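Local coordinates for alpha-L-rhamnosidase (Streptomyces avermitilis, PDB 3W5M), which hydrolyses terminal non-reducing alpha-L-rhamnose residues from alpha-L-rhamnosides, including citrus flavonoids and gum arabic, and carries a calcium-dependent rhamnose-binding module, at residues A[437-442]-A[559-564]; A[510-515]-A[588-593]; A[943-948]-A[988-993]. All coordinates share one frame; numbering follows the deposited sequence.

Contact 1 (A[437-442]-A[559-564]); sequences ETYDAR and ETYEPR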
ATOM      1  N   GLU A 437      10.438  13.844  -3.144  1.00 19.44           N
ATOM      2  CA  GLU A 437      10.160  15.130  -2.544  1.00 20.11           C
ATOM      3  C   GLU A 437      11.403  16.007  -2.677  1.00 20.90           C
ATOM      4  O   GLU A 437      12.514  15.503  -2.573  1.00 21.63           O
ATOM      5  CB  GLU A 437       9.787  14.905  -1.061  1.00 21.84           C
ATOM      6  CG  GLU A 437       9.302  16.160  -0.330  1.00 21.23           C
ATOM      7  CD  GLU A 437       9.068  15.927   1.163  1.00 24.82           C
ATOM      8  OE1 GLU A 437       8.041  15.322   1.513  1.00 24.64           O
ATOM      9  OE2 GLU A 437       9.893  16.391   1.983  1.00 23.89           O
ATOM     10  N   THR A 438      11.195  17.297  -2.887  1.00 18.97           N
ATOM     11  CA  THR A 438      12.270  18.272  -3.050  1.00 20.82           C
ATOM     12  C   THR A 438      12.020  19.289  -1.964  1.00 19.52           C
ATOM     13  O   THR A 438      10.924  19.825  -1.853  1.00 18.08           O
ATOM     14  CB  THR A 438      12.223  18.886  -4.465  1.00 22.08           C
ATOM     15  OG1 THR A 438      12.382  17.839  -5.429  1.00 21.37           O
ATOM     16  CG2 THR A 438      13.338  19.927  -4.670  1.00 22.16           C
ATOM     17  N   TYR A 439      13.035  19.547  -1.132  1.00 19.34           N
ATOM     18  CA  TYR A 439      12.865  20.361   0.048  1.00 18.30           C
ATOM     19  C   TYR A 439      14.030  21.348   0.071  1.00 19.78           C
ATOM     20  O   TYR A 439      15.179  20.925  -0.048  1.00 19.07           O
ATOM     21  CB  TYR A 439      12.976  19.479   1.296  1.00 18.87           C
ATOM     22  CG  TYR A 439      12.691  20.139   2.645  1.00 19.22           C
ATOM     23  CD1 TYR A 439      13.642  20.957   3.272  1.00 19.12           C
ATOM     24  CD2 TYR A 439      11.462  19.909   3.322  1.00 19.20           C
ATOM     25  CE1 TYR A 439      13.396  21.521   4.510  1.00 19.88           C
ATOM     26  CE2 TYR A 439      11.209  20.473   4.569  1.00 20.43           C
ATOM     27  CZ  TYR A 439      12.188  21.291   5.151  1.00 20.69           C
ATOM     28  OH  TYR A 439      11.961  21.901   6.362  1.00 22.93           O
ATOM     29  N   ASP A 440      13.730  22.629   0.224  1.00 19.20           N
ATOM     30  CA  ASP A 440      14.767  23.671   0.326  1.00 21.67           C
ATOM     31  C   ASP A 440      14.680  24.310   1.724  1.00 21.65           C
ATOM     32  O   ASP A 440      13.734  25.042   2.046  1.00 22.70           O
ATOM     33  CB  ASP A 440      14.583  24.662  -0.828  1.00 21.85           C
ATOM     34  CG  ASP A 440      15.697  25.742  -0.910  1.00 23.98           C
ATOM     35  OD1 ASP A 440      16.521  25.864   0.026  1.00 25.70           O
ATOM     36  OD2 ASP A 440      15.701  26.468  -1.929  1.00 24.64           O
ATOM     37  N   ALA A 441      15.659  24.012   2.580  1.00 21.23           N
ATOM     38  CA  ALA A 441      15.603  24.421   3.992  1.00 22.07           C
ATOM     39  C   ALA A 441      15.726  25.932   4.137  1.00 23.68           C
ATOM     40  O   ALA A 441      15.371  26.497   5.174  1.00 23.19           O
ATOM     41  CB  ALA A 441      16.673  23.692   4.832  1.00 21.60           C
ATOM     42  N   ARG A 442      16.192  26.581   3.082  1.00 22.66           N
ATOM     43  CA  ARG A 442      16.281  28.045   3.093  1.00 26.05           C
ATOM     44  C   ARG A 442      14.916  28.691   3.058  1.00 27.92           C
ATOM     45  O   ARG A 442      14.760  29.845   3.461  1.00 28.01           O
ATOM     46  CB  ARG A 442      17.094  28.522   1.927  1.00 25.42           C
ATOM     47  CG  ARG A 442      18.577  28.161   2.097  1.00 29.36           C
ATOM     48  CD  ARG A 442      19.338  28.446   0.830  1.00 27.83           C
ATOM     49  NE  ARG A 442      18.670  27.853  -0.309  1.00 28.87           N
ATOM     50  CZ  ARG A 442      19.074  27.988  -1.554  1.00 29.02           C
ATOM     51  NH1 ARG A 442      20.152  28.704  -1.825  1.00 33.16           N
ATOM     52  NH2 ARG A 442      18.403  27.413  -2.534  1.00 28.21           N
ATOM     53  N   GLU A 559      22.014  19.354  10.225  1.00 30.79           N
ATOM     54  CA  GLU A 559      20.653  19.391   9.683  1.00 29.32           C
ATOM     55  C   GLU A 559      20.004  18.014   9.607  1.00 29.69           C
ATOM     56  O   GLU A 559      20.698  17.014   9.476  1.00 29.38           O
ATOM     57  CB  GLU A 559      20.650  20.084   8.332  1.00 26.58           C
ATOM     58  CG  GLU A 559      21.037  21.550   8.473  1.00 28.82           C
ATOM     59  CD  GLU A 559      21.110  22.302   7.158  1.00 29.91           C
ATOM     60  OE1 GLU A 559      20.201  22.144   6.300  1.00 28.50           O
ATOM     61  OE2 GLU A 559      22.069  23.077   6.972  1.00 29.78           O
ATOM     62  N   THR A 560      18.676  17.967   9.734  1.00 28.26           N
ATOM     63  CA  THR A 560      17.948  16.691   9.695  1.00 27.25           C
ATOM     64  C   THR A 560      16.887  16.843   8.645  1.00 25.25           C
ATOM     65  O   THR A 560      16.107  17.781   8.744  1.00 26.04           O
ATOM     66  CB  THR A 560      17.244  16.373  11.025  1.00 30.03           C
ATOM     67  OG1 THR A 560      18.220  16.227  12.062  1.00 34.85           O
ATOM     68  CG2 THR A 560      16.420  15.076  10.920  1.00 29.15           C
ATOM     69  N   TYR A 561      16.866  15.957   7.645  1.00 20.89           N
ATOM     70  CA  TYR A 561      15.800  16.005   6.634  1.00 20.81           C
ATOM     71  C   TYR A 561      15.035  14.683   6.647  1.00 21.71           C
ATOM     72  O   TYR A 561      15.649  13.605   6.542  1.00 20.22           O
ATOM     73  CB  TYR A 561      16.363  16.296   5.237  1.00 21.25           C
ATOM     74  CG  TYR A 561      15.303  16.133   4.154  1.00 23.82           C
ATOM     75  CD1 TYR A 561      14.113  16.892   4.180  1.00 23.65           C
ATOM     76  CD2 TYR A 561      15.473  15.200   3.139  1.00 25.07           C
ATOM     77  CE1 TYR A 561      13.131  16.707   3.209  1.00 23.47           C
ATOM     78  CE2 TYR A 561      14.498  15.012   2.158  1.00 24.02           C
ATOM     79  CZ  TYR A 561      13.342  15.772   2.200  1.00 24.15           C
ATOM     80  OH  TYR A 561      12.375  15.577   1.204  1.00 25.53           O
ATOM     81  N   GLU A 562      13.705  14.765   6.774  1.00 20.81           N
ATOM     82  CA  GLU A 562      12.868  13.569   6.752  1.00 21.77           C
ATOM     83  C   GLU A 562      11.710  13.838   5.800  1.00 20.99           C
ATOM     84  O   GLU A 562      10.850  14.642   6.124  1.00 22.44           O
ATOM     85  CB  GLU A 562      12.336  13.277   8.152  1.00 23.50           C
ATOM     86  CG  GLU A 562      13.377  12.593   9.047  1.00 25.95           C
ATOM     87  CD  GLU A 562      12.965  12.518  10.499  1.00 30.08           C
ATOM     88  OE1 GLU A 562      12.323  13.468  10.998  1.00 36.07           O
ATOM     89  OE2 GLU A 562      13.284  11.514  11.157  1.00 32.80           O
ATOM     90  N   PRO A 563      11.677  13.181   4.640  1.00 19.79           N
ATOM     91  CA  PRO A 563      10.533  13.434   3.728  1.00 19.65           C
ATOM     92  C   PRO A 563       9.174  13.154   4.384  1.00 19.08           C
ATOM     93  O   PRO A 563       9.082  12.338   5.322  1.00 21.89           O
ATOM     94  CB  PRO A 563      10.785  12.459   2.572  1.00 21.36           C
ATOM     95  CG  PRO A 563      12.272  12.213   2.612  1.00 20.67           C
ATOM     96  CD  PRO A 563      12.630  12.205   4.070  1.00 20.63           C
ATOM     97  N   ARG A 564       8.119  13.809   3.903  1.00 18.99           N
ATOM     98  CA  ARG A 564       6.783  13.588   4.488  1.00 20.02           C
ATOM     99  C   ARG A 564       5.770  13.027   3.471  1.00 17.97           C
ATOM    100  O   ARG A 564       4.849  12.317   3.850  1.00 17.96           O
ATOM    101  CB  ARG A 564       6.200  14.892   5.045  1.00 20.29           C
ATOM    102  CG  ARG A 564       6.803  15.393   6.341  1.00 22.56           C
ATOM    103  CD  ARG A 564       6.546  16.902   6.430  1.00 22.34           C
ATOM    104  NE  ARG A 564       6.874  17.521   7.727  1.00 24.47           N
ATOM    105  CZ  ARG A 564       7.912  18.339   7.916  1.00 26.58           C
ATOM    106  NH1 ARG A 564       8.752  18.598   6.919  1.00 25.17           N
ATOM    107  NH2 ARG A 564       8.131  18.876   9.127  1.00 29.46           N
TER
HETATM  108  O   HOH W   1       9.725  16.991   4.858  1.00 25.90           O
HETATM  109  O   HOH W   2       9.473  21.785   7.478  1.00 35.93           O
HETATM  110  O   HOH W   3      11.081  19.470   8.249  1.00 47.03           O

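Contact 2 (A[510-515]-A[588-593]); sequences SVRLRV and TGRVMH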
ATOM      1  N   SER A 510      10.959   5.972   3.803  1.00 18.74           N
ATOM      2  CA  SER A 510      11.867   7.004   3.300  1.00 19.41           C
ATOM      3  C   SER A 510      12.969   7.183   4.357  1.00 21.39           C
ATOM      4  O   SER A 510      12.891   6.603   5.423  1.00 21.50           O
ATOM      5  CB  SER A 510      11.114   8.335   3.031  1.00 22.65           C
ATOM      6  OG  SER A 510      10.452   8.802   4.192  1.00 22.73           O
ATOM      7  N   VAL A 511      13.979   7.989   4.075  1.00 21.63           N
ATOM      8  CA  VAL A 511      15.117   8.039   4.974  1.00 22.55           C
ATOM      9  C   VAL A 511      15.089   9.270   5.884  1.00 22.56           C
ATOM     10  O   VAL A 511      14.329  10.196   5.668  1.00 23.92           O
ATOM     11  CB  VAL A 511      16.452   7.942   4.195  1.00 23.04           C
ATOM     12  CG1 VAL A 511      16.364   6.847   3.157  1.00 23.95           C
ATOM     13  CG2 VAL A 511      16.840   9.274   3.572  1.00 26.15           C
ATOM     14  N   ARG A 512      15.889   9.237   6.927  1.00 20.08           N
ATOM     15  CA  ARG A 512      16.317  10.455   7.610  1.00 20.06           C
ATOM     16  C   ARG A 512      17.742  10.702   7.165  1.00 20.75           C
ATOM     17  O   ARG A 512      18.597   9.792   7.264  1.00 20.87           O
ATOM     18  CB  ARG A 512      16.286  10.247   9.122  1.00 22.21           C
ATOM     19  CG  ARG A 512      16.926  11.415   9.882  1.00 26.16           C
ATOM     20  CD  ARG A 512      16.576  11.414  11.362  1.00 29.01           C
ATOM     21  NE  ARG A 512      17.081  10.221  12.032  1.00 34.14           N
ATOM     22  CZ  ARG A 512      16.315   9.202  12.409  1.00 36.30           C
ATOM     23  NH1 ARG A 512      15.004   9.227  12.192  1.00 34.32           N
ATOM     24  NH2 ARG A 512      16.871   8.158  12.999  1.00 37.88           N
ATOM     25  N   LEU A 513      17.990  11.920   6.684  1.00 20.01           N
ATOM     26  CA  LEU A 513      19.311  12.369   6.260  1.00 21.18           C
ATOM     27  C   LEU A 513      19.822  13.317   7.332  1.00 22.48           C
ATOM     28  O   LEU A 513      19.079  14.240   7.734  1.00 22.03           O
ATOM     29  CB  LEU A 513      19.185  13.107   4.939  1.00 20.81           C
ATOM     30  CG  LEU A 513      20.406  13.810   4.364  1.00 19.78           C
ATOM     31  CD1 LEU A 513      21.503  12.801   3.971  1.00 21.25           C
ATOM     32  CD2 LEU A 513      20.010  14.705   3.201  1.00 21.63           C
ATOM     33  N   ARG A 514      21.050  13.064   7.822  1.00 22.30           N
ATOM     34  CA  ARG A 514      21.769  14.036   8.658  1.00 25.22           C
ATOM     35  C   ARG A 514      22.944  14.565   7.846  1.00 24.97           C
ATOM     36  O   ARG A 514      23.692  13.793   7.239  1.00 25.30           O
ATOM     37  CB  ARG A 514      22.301  13.445   9.971  1.00 27.16           C
ATOM     38  CG  ARG A 514      21.317  12.686  10.849  1.00 33.00           C
ATOM     39  CD  ARG A 514      20.138  13.527  11.337  1.00 38.66           C
ATOM     40  NE  ARG A 514      20.540  14.699  12.126  1.00 43.06           N
ATOM     41  CZ  ARG A 514      20.803  14.688  13.429  1.00 44.04           C
ATOM     42  NH1 ARG A 514      20.723  13.557  14.120  1.00 42.62           N
ATOM     43  NH2 ARG A 514      21.151  15.820  14.038  1.00 44.28           N
ATOM     44  N   VAL A 515      23.082  15.881   7.790  1.00 26.30           N
ATOM     45  CA  VAL A 515      24.117  16.499   6.965  1.00 26.11           C
ATOM     46  C   VAL A 515      24.496  17.874   7.527  1.00 26.68           C
ATOM     47  O   VAL A 515      23.647  18.620   8.011  1.00 25.88           O
ATOM     48  CB  VAL A 515      23.678  16.596   5.481  1.00 26.15           C
ATOM     49  CG1 VAL A 515      22.388  17.420   5.333  1.00 27.09           C
ATOM     50  CG2 VAL A 515      24.787  17.149   4.596  1.00 27.72           C
ATOM     51  N   THR A 588      19.280   6.846   7.546  1.00 21.58           N
ATOM     52  CA  THR A 588      18.598   5.800   8.320  1.00 22.61           C
ATOM     53  C   THR A 588      17.261   5.585   7.634  1.00 22.09           C
ATOM     54  O   THR A 588      16.561   6.552   7.395  1.00 21.82           O
ATOM     55  CB  THR A 588      18.391   6.260   9.762  1.00 24.36           C
ATOM     56  OG1 THR A 588      19.678   6.610  10.334  1.00 24.51           O
ATOM     57  CG2 THR A 588      17.742   5.172  10.602  1.00 23.78           C
ATOM     58  N   GLY A 589      16.916   4.341   7.315  1.00 20.82           N
ATOM     59  CA  GLY A 589      15.601   4.092   6.722  1.00 18.95           C
ATOM     60  C   GLY A 589      14.500   4.132   7.757  1.00 20.38           C
ATOM     61  O   GLY A 589      14.676   3.659   8.896  1.00 21.26           O
ATOM     62  N   ARG A 590      13.337   4.693   7.382  1.00 19.36           N
ATOM     63  CA  ARG A 590      12.190   4.708   8.285  1.00 18.03           C
ATOM     64  C   ARG A 590      11.133   3.849   7.616  1.00 18.40           C
ATOM     65  O   ARG A 590      10.591   4.232   6.593  1.00 17.89           O
ATOM     66  CB  ARG A 590      11.690   6.130   8.524  1.00 18.90           C
ATOM     67  CG  ARG A 590      12.772   7.009   9.161  1.00 20.30           C
ATOM     68  CD  ARG A 590      12.313   8.458   9.320  1.00 23.70           C
ATOM     69  NE  ARG A 590      11.925   9.009   8.032  1.00 23.21           N
ATOM     70  CZ  ARG A 590      10.940   9.891   7.819  1.00 24.25           C
ATOM     71  NH1 ARG A 590      10.201  10.385   8.821  1.00 22.47           N
ATOM     72  NH2 ARG A 590      10.702  10.291   6.566  1.00 24.55           N
ATOM     73  N   VAL A 591      10.920   2.666   8.168  1.00 17.06           N
ATOM     74  CA  VAL A 591      10.013   1.654   7.588  1.00 16.79           C
ATOM     75  C   VAL A 591       8.564   2.036   7.936  1.00 17.57           C
ATOM     76  O   VAL A 591       8.227   2.127   9.120  1.00 18.71           O
ATOM     77  CB  VAL A 591      10.335   0.277   8.184  1.00 16.94           C
ATOM     78  CG1 VAL A 591       9.371  -0.806   7.679  1.00 17.72           C
ATOM     79  CG2 VAL A 591      11.781  -0.111   7.850  1.00 17.52           C
ATOM     80  N   MET A 592       7.731   2.244   6.908  1.00 18.08           N
ATOM     81  CA  MET A 592       6.348   2.678   7.074  1.00 18.31           C
ATOM     82  C   MET A 592       5.367   1.673   6.523  1.00 17.48           C
ATOM     83  O   MET A 592       5.573   1.187   5.427  1.00 17.92           O
ATOM     84  CB  MET A 592       6.124   3.966   6.303  1.00 20.72           C
ATOM     85  CG  MET A 592       6.856   5.130   6.916  1.00 23.70           C
ATOM     86  SD  MET A 592       6.714   6.603   5.874  1.00 26.52           S
ATOM     87  CE  MET A 592       7.983   7.608   6.676  1.00 23.54           C
ATOM     88  N   HIS A 593       4.301   1.401   7.280  1.00 17.45           N
ATOM     89  CA  HIS A 593       3.198   0.534   6.800  1.00 16.62           C
ATOM     90  C   HIS A 593       1.996   0.706   7.696  1.00 17.10           C
ATOM     91  O   HIS A 593       2.037   1.453   8.687  1.00 15.06           O
ATOM     92  CB  HIS A 593       3.616  -0.964   6.708  1.00 17.44           C
ATOM     93  CG  HIS A 593       4.251  -1.522   7.945  1.00 16.97           C
ATOM     94  ND1 HIS A 593       3.527  -1.881   9.066  1.00 16.14           N
ATOM     95  CD2 HIS A 593       5.541  -1.862   8.205  1.00 17.64           C
ATOM     96  CE1 HIS A 593       4.352  -2.374   9.978  1.00 18.13           C
ATOM     97  NE2 HIS A 593       5.576  -2.383   9.475  1.00 17.33           N
TER
HETATM   98  O   HOH W   4      20.300   9.475   9.584  1.00 27.30           O

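Contact 3 (A[943-948]-A[988-993]); sequences VVIRPR and TTAEVW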
ATOM      1  N   VAL A 943      -8.542 -25.501  16.528  1.00 24.94           N
ATOM      2  CA  VAL A 943      -7.260 -25.460  15.822  1.00 26.46           C
ATOM      3  C   VAL A 943      -6.819 -26.894  15.473  1.00 29.10           C
ATOM      4  O   VAL A 943      -6.842 -27.780  16.346  1.00 28.65           O
ATOM      5  CB  VAL A 943      -6.174 -24.673  16.621  1.00 26.36           C
ATOM      6  CG1 VAL A 943      -5.922 -25.282  17.989  1.00 29.24           C
ATOM      7  CG2 VAL A 943      -4.874 -24.558  15.839  1.00 25.75           C
ATOM      8  N   VAL A 944      -6.458 -27.130  14.210  1.00 26.96           N
ATOM      9  CA  VAL A 944      -5.838 -28.408  13.843  1.00 27.36           C
ATOM     10  C   VAL A 944      -4.326 -28.265  13.992  1.00 28.05           C
ATOM     11  O   VAL A 944      -3.702 -27.402  13.346  1.00 27.05           O
ATOM     12  CB  VAL A 944      -6.185 -28.846  12.411  1.00 27.46           C
ATOM     13  CG1 VAL A 944      -5.491 -30.160  12.078  1.00 30.38           C
ATOM     14  CG2 VAL A 944      -7.688 -28.962  12.208  1.00 28.13           C
ATOM     15  N   ILE A 945      -3.759 -29.076  14.884  1.00 28.66           N
ATOM     16  CA  ILE A 945      -2.330 -29.117  15.148  1.00 28.27           C
ATOM     17  C   ILE A 945      -1.750 -30.389  14.549  1.00 30.45           C
ATOM     18  O   ILE A 945      -1.784 -31.473  15.162  1.00 29.54           O
ATOM     19  CB  ILE A 945      -2.035 -28.972  16.651  1.00 29.36           C
ATOM     20  CG1 ILE A 945      -2.615 -27.625  17.129  1.00 29.55           C
ATOM     21  CG2 ILE A 945      -0.555 -29.121  16.928  1.00 27.16           C
ATOM     22  CD1 ILE A 945      -2.472 -27.330  18.603  1.00 34.09           C
ATOM     23  N   ARG A 946      -1.209 -30.234  13.346  1.00 30.12           N
ATOM     24  CA  ARG A 946      -0.736 -31.362  12.552  1.00 31.88           C
ATOM     25  C   ARG A 946       0.645 -31.043  11.934  1.00 32.62           C
ATOM     26  O   ARG A 946       0.744 -30.817  10.724  1.00 34.02           O
ATOM     27  CB  ARG A 946      -1.783 -31.718  11.494  1.00 34.22           C
ATOM     28  CG  ARG A 946      -1.464 -32.996  10.738  1.00 37.31           C
ATOM     29  CD  ARG A 946      -2.569 -33.429   9.798  1.00 39.77           C
ATOM     30  NE  ARG A 946      -2.238 -34.760   9.300  1.00 43.58           N
ATOM     31  CZ  ARG A 946      -2.998 -35.501   8.502  1.00 44.50           C
ATOM     32  NH1 ARG A 946      -4.173 -35.053   8.069  1.00 45.55           N
ATOM     33  NH2 ARG A 946      -2.562 -36.702   8.133  1.00 48.63           N
ATOM     34  N   PRO A 947       1.696 -30.979  12.783  1.00 33.98           N
ATOM     35  CA  PRO A 947       3.052 -30.810  12.267  1.00 36.51           C
ATOM     36  C   PRO A 947       3.443 -32.058  11.479  1.00 40.37           C
ATOM     37  O   PRO A 947       3.200 -33.184  11.940  1.00 39.54           O
ATOM     38  CB  PRO A 947       3.905 -30.684  13.534  1.00 36.31           C
ATOM     39  CG  PRO A 947       3.086 -31.289  14.632  1.00 34.61           C
ATOM     40  CD  PRO A 947       1.674 -30.977  14.260  1.00 33.68           C
ATOM     41  N   ARG A 948       4.011 -31.857  10.292  1.00 37.75           N
ATOM     42  CA  ARG A 948       4.484 -32.963   9.492  1.00 37.94           C
ATOM     43  C   ARG A 948       5.980 -32.827   9.254  1.00 39.95           C
ATOM     44  O   ARG A 948       6.377 -32.242   8.245  1.00 44.33           O
ATOM     45  CB  ARG A 948       3.740 -33.000   8.160  1.00 35.06           C
ATOM     46  CG  ARG A 948       2.229 -33.093   8.271  1.00 35.07           C
ATOM     47  CD  ARG A 948       1.621 -32.575   6.997  1.00 33.81           C
ATOM     48  NE  ARG A 948       0.206 -32.905   6.814  1.00 36.65           N
ATOM     49  CZ  ARG A 948      -0.233 -34.035   6.269  1.00 37.60           C
ATOM     50  NH1 ARG A 948       0.626 -34.969   5.892  1.00 39.61           N
ATOM     51  NH2 ARG A 948      -1.530 -34.232   6.099  1.00 40.13           N
ATOM     52  N   THR A 988     -11.498 -22.437  23.166  1.00 24.91           N
ATOM     53  CA  THR A 988     -11.210 -23.088  21.881  1.00 25.49           C
ATOM     54  C   THR A 988     -10.815 -24.527  22.185  1.00 24.35           C
ATOM     55  O   THR A 988     -10.562 -24.868  23.345  1.00 24.81           O
ATOM     56  CB  THR A 988     -10.113 -22.349  21.042  1.00 24.51           C
ATOM     57  OG1 THR A 988      -8.812 -22.661  21.528  1.00 24.20           O
ATOM     58  CG2 THR A 988     -10.307 -20.845  21.061  1.00 24.43           C
ATOM     59  N   THR A 989     -10.800 -25.372  21.164  1.00 25.94           N
ATOM     60  CA  THR A 989     -10.321 -26.745  21.310  1.00 28.28           C
ATOM     61  C   THR A 989      -9.298 -27.035  20.217  1.00 26.84           C
ATOM     62  O   THR A 989      -9.083 -26.210  19.319  1.00 27.81           O
ATOM     63  CB  THR A 989     -11.462 -27.756  21.152  1.00 29.52           C
ATOM     64  OG1 THR A 989     -12.032 -27.589  19.848  1.00 32.17           O
ATOM     65  CG2 THR A 989     -12.529 -27.583  22.240  1.00 31.45           C
ATOM     66  N   ALA A 990      -8.668 -28.205  20.283  1.00 27.02           N
ATOM     67  CA  ALA A 990      -7.700 -28.598  19.268  1.00 26.16           C
ATOM     68  C   ALA A 990      -7.853 -30.061  18.889  1.00 28.98           C
ATOM     69  O   ALA A 990      -8.319 -30.874  19.690  1.00 27.51           O
ATOM     70  CB  ALA A 990      -6.298 -28.344  19.764  1.00 25.74           C
ATOM     71  N   GLU A 991      -7.470 -30.363  17.656  1.00 29.90           N
ATOM     72  CA  GLU A 991      -7.260 -31.727  17.209  1.00 31.50           C
ATOM     73  C   GLU A 991      -5.773 -31.879  16.932  1.00 31.07           C
ATOM     74  O   GLU A 991      -5.226 -31.169  16.106  1.00 29.07           O
ATOM     75  CB  GLU A 991      -8.058 -31.974  15.958  1.00 35.37           C
ATOM     76  CG  GLU A 991      -7.892 -33.360  15.378  1.00 42.45           C
ATOM     77  CD  GLU A 991      -8.630 -33.484  14.064  1.00 49.07           C
ATOM     78  OE1 GLU A 991      -8.079 -33.031  13.028  1.00 51.27           O
ATOM     79  OE2 GLU A 991      -9.761 -34.019  14.079  1.00 47.58           O
ATOM     80  N   VAL A 992      -5.123 -32.794  17.642  1.00 30.68           N
ATOM     81  CA  VAL A 992      -3.679 -32.923  17.596  1.00 30.77           C
ATOM     82  C   VAL A 992      -3.334 -34.249  16.924  1.00 35.66           C
ATOM     83  O   VAL A 992      -3.932 -35.277  17.238  1.00 34.65           O
ATOM     84  CB  VAL A 992      -3.076 -32.843  19.004  1.00 30.78           C
ATOM     85  CG1 VAL A 992      -1.555 -32.933  18.963  1.00 31.86           C
ATOM     86  CG2 VAL A 992      -3.497 -31.540  19.678  1.00 32.47           C
ATOM     87  N   TRP A 993      -2.404 -34.195  15.972  1.00 35.29           N
ATOM     88  CA  TRP A 993      -1.916 -35.380  15.259  1.00 39.55           C
ATOM     89  C   TRP A 993      -0.456 -35.587  15.599  1.00 42.51           C
ATOM     90  O   TRP A 993       0.367 -34.701  15.350  1.00 40.95           O
ATOM     91  CB  TRP A 993      -2.030 -35.184  13.762  1.00 35.85           C
ATOM     92  CG  TRP A 993      -3.392 -34.951  13.277  1.00 39.09           C
ATOM     93  CD1 TRP A 993      -4.226 -33.919  13.618  1.00 38.16           C
ATOM     94  CD2 TRP A 993      -4.107 -35.750  12.324  1.00 41.36           C
ATOM     95  NE1 TRP A 993      -5.419 -34.028  12.938  1.00 38.62           N
ATOM     96  CE2 TRP A 993      -5.377 -35.142  12.139  1.00 40.92           C
ATOM     97  CE3 TRP A 993      -3.803 -36.922  11.615  1.00 43.09           C
ATOM     98  CZ2 TRP A 993      -6.341 -35.665  11.271  1.00 40.84           C
ATOM     99  CZ3 TRP A 993      -4.764 -37.444  10.754  1.00 43.28           C
ATOM    100  CH2 TRP A 993      -6.022 -36.812  10.590  1.00 43.11           C
TER

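Contact 1 (A[437-442]-A[559-564])
The Tyr439 ring has Tyr561 over one face, with Tyr561 CD1 lying 3.9 Å above the Tyr439 plane toward its rim, while Ala441 CB and water 2 sit at its edge. The Tyr561 ring in turn has Glu437 OE2 at its edge and Pro563 N of its own segment over one face; its neighbour Tyr551 meets it as well. This is the interior of a beta-sandwich to which the concanavalin-like region contributes strand 559-561: strands 436-440 and 559-561 pair with other strands of one long sheet and meet here through side chains. The two tyrosine side chains run antiparallel alongside one another, their ring planes 50° apart, the closest touch being Tyr439 CB to Tyr561 CE1 at 3.4 Å.

Glu437 shows how a buried carboxylate can be satisfied. Its CG is anti to the backbone N (chi1 -173°) and the chain runs on extended, carrying the acid in among its donors. Arg564 N gives Glu437 OE1 a bond of 2.8 Å on the syn side, Phe565 N bonds to the same oxygen, and Tyr561 OH reaches Glu437 OE2 at 2.7 Å from above the carboxylate plane. These donors would be expected to favour the charged form. The Arg564 guanidinium, salt-bridged to Glu330 through NE, turns its edge to Tyr439 CE2. Water 1 donates to Glu437 OE2 (2.9 Å) and to Glu562 O while accepting from Arg564 NH1.

Contact 2 (A[510-515]-A[588-593])
Thr588 O takes a hydrogen bond of 2.8 Å from Arg512 N, within the carbonyl plane, and Val511 CA adds a CH...O contact at 3.2 Å to the same oxygen. The return bond, from Thr588 N to Arg512 O, closes a hydrogen-bonded antiparallel pair at 3.0 Å. Water 4 donates to Arg512 O and is also bonded to Thr588 OG1, so it ties that carbonyl to the threonine hydroxyl.

One step further along, Val511 faces Gly589 in a non-hydrogen-bonded pair. Here the CA atoms of Val511 and Gly589 are 4.3 Å apart, a usual spacing for such a pair. Beyond them Ser510 and Arg590 form the next hydrogen-bonded pair, unequal in strength: Arg590 N to Ser510 O spans 2.8 Å, whereas Ser510 N to Arg590 O is weak.

The face bearing Ser510, Arg512, Thr588 and Arg590 is rich in charge. The Arg512 side chain runs beside Thr588 in the same direction, and Thr588 CB lies over one face of its guanidinium; Glu485 and Glu562 supply salt bridges to its NH2 and NH1. Arg590 crosses Arg512 at about a right angle, meeting Arg512 NH1 through its aliphatic CD at 4.0 Å, and these acids probably ease the neighbourhood of like charges. The Arg590 chain turns about its CG-CD bond (chi3 -57°), which swings NE out of the extended line. Its NH2 makes a weak bond to Ser510 OG at 2.8 Å and a further bond to Pro563 O, while Met592 CE, from the same strand, lies over one face of the guanidinium toward its rim. The pairing exemplifies neighbouring antiparallel strands in the sheet of a concanavalin-like beta-sandwich.

Contact 3 (A[943-948]-A[988-993])
Ile945 N donates to Glu991 O at 2.8 Å, and Ile945 O in turn accepts from Trp993 N at 2.9 Å, so one residue is bonded to both neighbours of its partner Val992, as parallel strands require. Val943 repeats the pattern, its N bonded to Thr989 O and its O to Glu991 N.

On one face of the sheet, the guanidinium of Arg946 lies flat on the Trp993 indole, with planes 10° apart and Arg946 CZ 3.7 Å from the centroid of the six-membered ring, a cation-pi stack. The extended arginine chain also brings CD over the five-membered ring as a CH-pi contact. Arg948 NH2 lies over the other side of the guanidinium, whose NH2 is salt-bridged to Asp1014. Trp993 is steadied at its edge as well: its NE1 donates to Glu991 OE1 at 2.8 Å, and Val944 CG1 packs against both residues.

The other face is apolar. Val943 CG1 rests on Ala990 CB at 3.6 Å, Ile945 CD1 touches the same methyl, and Leu980, Cys982 and Val967 of the facing sheet cover this layer. Parallel strands joined by a path through the facing sheet characterise this C-terminal beta-sandwich.

The strands of contacts 1 and 2 are counted in one long sheet that folds over on itself: contact 2 joins neighbouring strands, contact 1 side chains of strands not adjacent in it. Their centres are about 12 Å apart, and strand 559-561 adjoins strand 510-515: Tyr561 N lies 2.8 Å from Leu513 O, and Pro563 O 2.9 Å from Arg590 NH2, both probably hydrogen bonds. Their segments alternate along the chain, so each spans part of the other. Contact 3 is separate, its centre about 43 Å from that of contact 2 and about 53 Å from that of contact 1. Between contacts 2 and 3 the sequence holds the helical catalytic domain with Glu636 and Glu895, the probable proton donor and acceptor; all three contacts lie away from this site and from the calcium site.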